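GGDEF family protein (Vibrio cholerae, PDB 5GZS) is the diguanylate cyclase CdgH, whose periplasmic portion, related to family 3 solute-binding proteins, binds arginine and probably passes that signal to cyclic di-GMP synthesis. Local coordinates at residues V333-G338 with V376-L381; I337-D342 with K356-Y361. All coordinates share one frame; numbering follows the deposited sequence.

How the interactions relate
Reading from the N terminus, the chain enters through residues 333-338, runs up strand 337-340, crosses helix 344-352 and returns through residues 356-361, where interaction 2 closes the smaller loop. It then passes through helix 364-372 to residues 376-381, where interaction 1 closes a larger loop around the first; the two are nested. Ile337 and Gly338 belong to both, because strand 337-340 lies between strand 359-361 and strand 378-382 in one sheet. The contact centres are about 8 Å apart. Arg336 of interaction 1 also packs on Phe359 of interaction 2, and Lys356 NZ bonds to the carbonyl of Glu335, joining the two beside the strand starts.

Interaction 1: residues V333-G338 with V376-L381; sequences VAERIG and VDYIVL
The carbonyl oxygen of Arg336 takes two backbone N-H groups at once: Asp377 N at 3.1 Å, tilted out of the carbonyl plane, and Tyr378 N nearly along the C=O axis. Further on, Gly338 N gives a bond to Tyr378 O at 2.8 Å, and Val380 N gives a weak one to Gly338 O. Ile337 CA also directs a C-H at Tyr378 O.

Val376 lays its CG2 against this backbone, 3.3 Å from Gly338 N. The torsion puts CG2 anti to its own backbone N, and Gly338, with no side chain, leaves room for Val376 CG2 and Ile379 CG2 on that face. On the other face of the sheet Ile337 CG2 meets Val380 CG2 at 4.1 Å, branched residues that fill the layer beneath helix 344-352.

These are parallel neighbours, strands 337-340 and 378-382, in the mixed sheet of one lobe of a solute-binding-protein fold.

Where the two segments enter the sheet, charge takes over. Asp377 OD2 lies over a face of the Arg336 guanidinium, 2.8 Å from NH1, so the salt bridge rests on charge and no N-H points at the oxygen. Asp377 OD1 forms a salt bridge with Arg318, which probably helps hold the carboxylate anionic. Glu335 sets its carboxylate at the Tyr378 ring edge, OE2 3.6 Å from CE1, the two planes 81° apart. Bending at chi2 (-76°) turns CD toward that edge, and Tyr321 OH hydrogen-bonds OE2, which stands 4.2 Å from Asp377 OD2, a like charge that Arg336 and Arg318 would offset.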
loop_
_atom_site.group_PDB
_atom_site.type_symbol
_atom_site.label_atom_id
_atom_site.label_comp_id
_atom_site.label_asym_id
_atom_site.label_seq_id
_atom_site.Cartn_x
_atom_site.Cartn_y
_atom_site.Cartn_z
ATOM N N VAL A 333 3.311 -0.069 -26.095
ATOM C CA VAL A 333 4.169 -0.911 -26.908
ATOM C C VAL A 333 4.570 -0.256 -28.223
ATOM O O VAL A 333 5.584 -0.616 -28.839
ATOM C CB VAL A 333 3.446 -2.248 -27.171
ATOM C CG1 VAL A 333 2.224 -2.040 -28.069
ATOM C CG2 VAL A 333 4.378 -3.253 -27.755
ATOM N N ALA A 334 3.767 0.714 -28.651
ATOM C CA ALA A 334 3.994 1.365 -29.930
ATOM C C ALA A 334 4.006 2.879 -29.807
ATOM O O ALA A 334 4.002 3.579 -30.811
ATOM C CB ALA A 334 2.940 0.928 -30.942
ATOM N N GLU A 335 4.003 3.386 -28.585
ATOM C CA GLU A 335 4.188 4.815 -28.366
ATOM C C GLU A 335 5.678 5.149 -28.213
ATOM O O GLU A 335 6.479 4.317 -27.774
ATOM C CB GLU A 335 3.418 5.285 -27.127
ATOM C CG GLU A 335 1.909 5.135 -27.217
ATOM C CD GLU A 335 1.243 6.186 -28.096
ATOM O OE1 GLU A 335 0.045 6.020 -28.410
ATOM O OE2 GLU A 335 1.902 7.182 -28.462
ATOM N N ARG A 336 6.039 6.376 -28.571
ATOM C CA ARG A 336 7.417 6.818 -28.460
ATOM C C ARG A 336 7.701 7.282 -27.041
ATOM O O ARG A 336 7.131 8.274 -26.588
ATOM C CB ARG A 336 7.701 7.944 -29.451
ATOM C CG ARG A 336 7.562 7.553 -30.915
ATOM C CD ARG A 336 8.163 8.619 -31.819
ATOM N NE ARG A 336 7.197 9.135 -32.777
ATOM C CZ ARG A 336 6.535 10.284 -32.652
ATOM N NH1 ARG A 336 6.725 11.075 -31.602
ATOM N NH2 ARG A 336 5.670 10.642 -33.600
ATOM N N ILE A 337 8.561 6.563 -26.331
ATOM C CA ILE A 337 8.871 6.949 -24.970
ATOM C C ILE A 337 10.268 7.512 -24.887
ATOM O O ILE A 337 11.234 6.897 -25.349
ATOM C CB ILE A 337 8.738 5.783 -23.983
ATOM C CG1 ILE A 337 7.260 5.392 -23.809
ATOM C CG2 ILE A 337 9.309 6.179 -22.639
ATOM C CD1 ILE A 337 7.067 3.994 -23.330
ATOM N N GLY A 338 10.380 8.694 -24.303
ATOM C CA GLY A 338 11.679 9.307 -24.168
ATOM C C GLY A 338 12.262 9.123 -22.790
ATOM O O GLY A 338 11.607 9.435 -21.788
ATOM N N VAL A 376 8.685 12.973 -29.542
ATOM C CA VAL A 376 8.304 11.860 -28.689
ATOM C C VAL A 376 6.926 12.159 -28.053
ATOM O O VAL A 376 6.473 13.313 -28.034
ATOM C CB VAL A 376 9.370 11.628 -27.600
ATOM C CG1 VAL A 376 9.214 12.634 -26.465
ATOM C CG2 VAL A 376 9.359 10.191 -27.104
ATOM N N ASP A 377 6.259 11.128 -27.540
ATOM C CA ASP A 377 4.879 11.281 -27.071
ATOM C C ASP A 377 4.676 11.130 -25.566
ATOM O O ASP A 377 3.723 11.693 -25.017
ATOM C CB ASP A 377 3.991 10.281 -27.783
ATOM C CG ASP A 377 4.019 10.454 -29.287
ATOM O OD1 ASP A 377 3.178 11.222 -29.799
ATOM O OD2 ASP A 377 4.872 9.820 -29.952
ATOM N N TYR A 378 5.554 10.356 -24.920
ATOM C CA TYR A 378 5.529 10.122 -23.470
ATOM C C TYR A 378 6.954 10.087 -22.943
ATOM O O TYR A 378 7.815 9.415 -23.517
ATOM C CB TYR A 378 4.835 8.796 -23.100
ATOM C CG TYR A 378 3.348 8.679 -23.434
ATOM C CD1 TYR A 378 2.923 8.178 -24.652
ATOM C CD2 TYR A 378 2.381 9.036 -22.507
ATOM C CE1 TYR A 378 1.572 8.063 -24.941
ATOM C CE2 TYR A 378 1.035 8.925 -22.788
ATOM C CZ TYR A 378 0.630 8.442 -24.005
ATOM O OH TYR A 378 -0.725 8.329 -24.282
ATOM N N ILE A 379 7.211 10.795 -21.847
ATOM C CA ILE A 379 8.527 10.752 -21.225
ATOM C C ILE A 379 8.372 10.378 -19.759
ATOM O O ILE A 379 7.321 10.627 -19.159
ATOM C CB ILE A 379 9.264 12.095 -21.362
ATOM C CG1 ILE A 379 8.664 13.139 -20.427
ATOM C CG2 ILE A 379 9.195 12.602 -22.797
ATOM C CD1 ILE A 379 9.168 14.537 -20.683
ATOM N N VAL A 380 9.399 9.759 -19.185
ATOM C CA VAL A 380 9.280 9.251 -17.827
ATOM C C VAL A 380 9.798 10.237 -16.796
ATOM O O VAL A 380 10.978 10.574 -16.767
ATOM C CB VAL A 380 10.038 7.934 -17.623
ATOM C CG1 VAL A 380 9.810 7.430 -16.200
ATOM C CG2 VAL A 380 9.606 6.900 -18.623
ATOM N N LEU A 381 8.913 10.682 -15.922
ATOM C CA LEU A 381 9.364 11.460 -14.796
ATOM C C LEU A 381 8.846 10.903 -13.495
ATOM O O LEU A 381 7.863 10.161 -13.437
ATOM C CB LEU A 381 8.949 12.925 -14.930
ATOM C CG LEU A 381 9.697 13.702 -16.012
ATOM C CD1 LEU A 381 9.285 15.162 -15.987
ATOM C CD2 LEU A 381 11.178 13.564 -15.784
#

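Interaction 2: residues I337-D342 with K356-Y361; sequences IGVIKD and KILFSY
Backbone hydrogen bonds pair Ile337 and Val339 with Phe359 in parallel; beyond that the pairing loosens. Phe359 N reaches Ile337 O at a nearly straight N-H...O angle of 173°. Val339 N reaches Phe359 O at 2.8 Å. Tyr361 N to Val339 O is weak, bent to 121°, while Lys341 N closes the far end on Tyr361 O. Ser360 CA adds a C-H contact to Val339 O at 3.2 Å.

Both aromatic rings offer an edge to a carbonyl. Phe359 brings CD1 beside Ile337 O, and Tyr361 has CD1 3.4 Å from Val339 O, in the ring plane. The Tyr361 edge also passes Gly338, CE1 4.4 Å from Gly338 CA, with no side chain in the way.

Among apolar contacts, Ile337 CD1 meets Lys356 CE at 3.7 Å, the side chains crossing at about a right angle; the lysine, extended through chi3 (-177°), carries CE there. Its methylenes suit an apolar neighbour, while NZ bonds to Glu335 O. Val339 CG2 packs loosely on Leu358 CB.

This is the parallel pair of a beta-alpha-beta unit. Helix 344-352 covers Val339 and Leu358, helix 364-372 lies against Tyr361 and Ile340, and strand 359-361 forms the outer edge of the sheet within this chain.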
loop_
_atom_site.group_PDB
_atom_site.type_symbol
_atom_site.label_atom_id
_atom_site.label_comp_id
_atom_site.label_asym_id
_atom_site.label_seq_id
_atom_site.Cartn_x
_atom_site.Cartn_y
_atom_site.Cartn_z
ATOM N N ILE A 337 8.561 6.563 -26.331
ATOM C CA ILE A 337 8.871 6.949 -24.970
ATOM C C ILE A 337 10.268 7.512 -24.887
ATOM O O ILE A 337 11.234 6.897 -25.349
ATOM C CB ILE A 337 8.738 5.783 -23.983
ATOM C CG1 ILE A 337 7.260 5.392 -23.809
ATOM C CG2 ILE A 337 9.309 6.179 -22.639
ATOM C CD1 ILE A 337 7.067 3.994 -23.330
ATOM N N GLY A 338 10.380 8.694 -24.303
ATOM C CA GLY A 338 11.679 9.307 -24.168
ATOM C C GLY A 338 12.262 9.123 -22.790
ATOM O O GLY A 338 11.607 9.435 -21.788
ATOM N N VAL A 339 13.497 8.621 -22.740
ATOM C CA VAL A 339 14.270 8.579 -21.501
ATOM C C VAL A 339 15.623 9.246 -21.706
ATOM O O VAL A 339 16.000 9.552 -22.837
ATOM C CB VAL A 339 14.499 7.138 -20.995
ATOM C CG1 VAL A 339 14.833 7.151 -19.499
ATOM C CG2 VAL A 339 13.263 6.289 -21.223
ATOM N N ILE A 340 16.332 9.482 -20.602
ATOM C CA ILE A 340 17.715 9.930 -20.610
ATOM C C ILE A 340 18.679 8.732 -20.623
ATOM O O ILE A 340 18.483 7.759 -19.885
ATOM C CB ILE A 340 18.006 10.798 -19.379
ATOM C CG1 ILE A 340 16.909 11.851 -19.204
ATOM C CG2 ILE A 340 19.362 11.444 -19.505
ATOM C CD1 ILE A 340 17.026 12.636 -17.911
ATOM N N LYS A 341 19.715 8.799 -21.455
ATOM C CA LYS A 341 20.675 7.696 -21.559
ATOM C C LYS A 341 21.380 7.414 -20.217
ATOM O O LYS A 341 21.768 8.338 -19.495
ATOM C CB LYS A 341 21.708 7.988 -22.654
ATOM C CG LYS A 341 22.498 6.761 -23.100
ATOM C CD LYS A 341 23.803 7.114 -23.804
ATOM C CE LYS A 341 24.867 7.481 -22.790
ATOM N NZ LYS A 341 26.222 6.909 -23.085
ATOM N N ASP A 342 21.513 6.129 -19.890
ATOM C CA ASP A 342 22.071 5.653 -18.615
ATOM C C ASP A 342 21.263 6.051 -17.381
ATOM O O ASP A 342 21.651 5.720 -16.258
ATOM C CB ASP A 342 23.521 6.123 -18.426
ATOM C CG ASP A 342 24.415 5.782 -19.615
ATOM O OD1 ASP A 342 24.341 4.646 -20.121
ATOM O OD2 ASP A 342 25.241 6.630 -20.006
ATOM N N LYS A 356 12.125 -3.269 -26.449
ATOM C CA LYS A 356 11.384 -2.169 -27.050
ATOM C C LYS A 356 12.327 -0.992 -27.291
ATOM O O LYS A 356 13.246 -0.751 -26.497
ATOM C CB LYS A 356 10.224 -1.756 -26.135
ATOM C CG LYS A 356 9.490 -0.483 -26.528
ATOM C CD LYS A 356 8.654 0.053 -25.364
ATOM C CE LYS A 356 7.863 1.283 -25.764
ATOM N NZ LYS A 356 7.614 1.303 -27.235
ATOM N N ILE A 357 12.114 -0.259 -28.380
ATOM C CA ILE A 357 12.913 0.933 -28.599
ATOM C C ILE A 357 12.480 2.047 -27.669
ATOM O O ILE A 357 11.315 2.470 -27.674
ATOM C CB ILE A 357 12.829 1.454 -30.028
ATOM C CG1 ILE A 357 13.471 0.459 -30.977
ATOM C CG2 ILE A 357 13.648 2.738 -30.127
ATOM C CD1 ILE A 357 14.943 0.227 -30.635
ATOM N N LEU A 358 13.428 2.492 -26.854
ATOM C CA LEU A 358 13.292 3.721 -26.106
ATOM C C LEU A 358 14.119 4.759 -26.855
ATOM O O LEU A 358 15.082 4.401 -27.536
ATOM C CB LEU A 358 13.777 3.549 -24.663
ATOM C CG LEU A 358 13.328 2.283 -23.922
ATOM C CD1 LEU A 358 14.074 2.123 -22.584
ATOM C CD2 LEU A 358 11.851 2.342 -23.697
ATOM N N PHE A 359 13.730 6.028 -26.767
ATOM C CA PHE A 359 14.529 7.116 -27.331
ATOM C C PHE A 359 15.344 7.713 -26.196
ATOM O O PHE A 359 14.784 8.053 -25.149
ATOM C CB PHE A 359 13.647 8.176 -27.991
ATOM C CG PHE A 359 12.917 7.682 -29.205
ATOM C CD1 PHE A 359 11.671 7.075 -29.097
ATOM C CD2 PHE A 359 13.480 7.823 -30.461
ATOM C CE1 PHE A 359 11.005 6.619 -30.223
ATOM C CE2 PHE A 359 12.831 7.377 -31.581
ATOM C CZ PHE A 359 11.590 6.774 -31.473
ATOM N N SER A 360 16.658 7.820 -26.381
ATOM C CA SER A 360 17.513 8.275 -25.290
ATOM C C SER A 360 17.975 9.708 -25.491
ATOM O O SER A 360 18.143 10.172 -26.619
ATOM C CB SER A 360 18.725 7.354 -25.121
ATOM O OG SER A 360 18.382 6.000 -25.371
ATOM N N TYR A 361 18.161 10.402 -24.378
ATOM C CA TYR A 361 18.600 11.775 -24.411
ATOM C C TYR A 361 19.671 11.983 -23.375
ATOM O O TYR A 361 19.904 11.132 -22.506
ATOM C CB TYR A 361 17.440 12.735 -24.166
ATOM C CG TYR A 361 16.452 12.755 -25.283
ATOM C CD1 TYR A 361 15.417 11.828 -25.335
ATOM C CD2 TYR A 361 16.561 13.683 -26.305
ATOM C CE1 TYR A 361 14.500 11.833 -26.375
ATOM C CE2 TYR A 361 15.647 13.702 -27.354
ATOM C CZ TYR A 361 14.618 12.773 -27.378
ATOM O OH TYR A 361 13.715 12.786 -28.406
#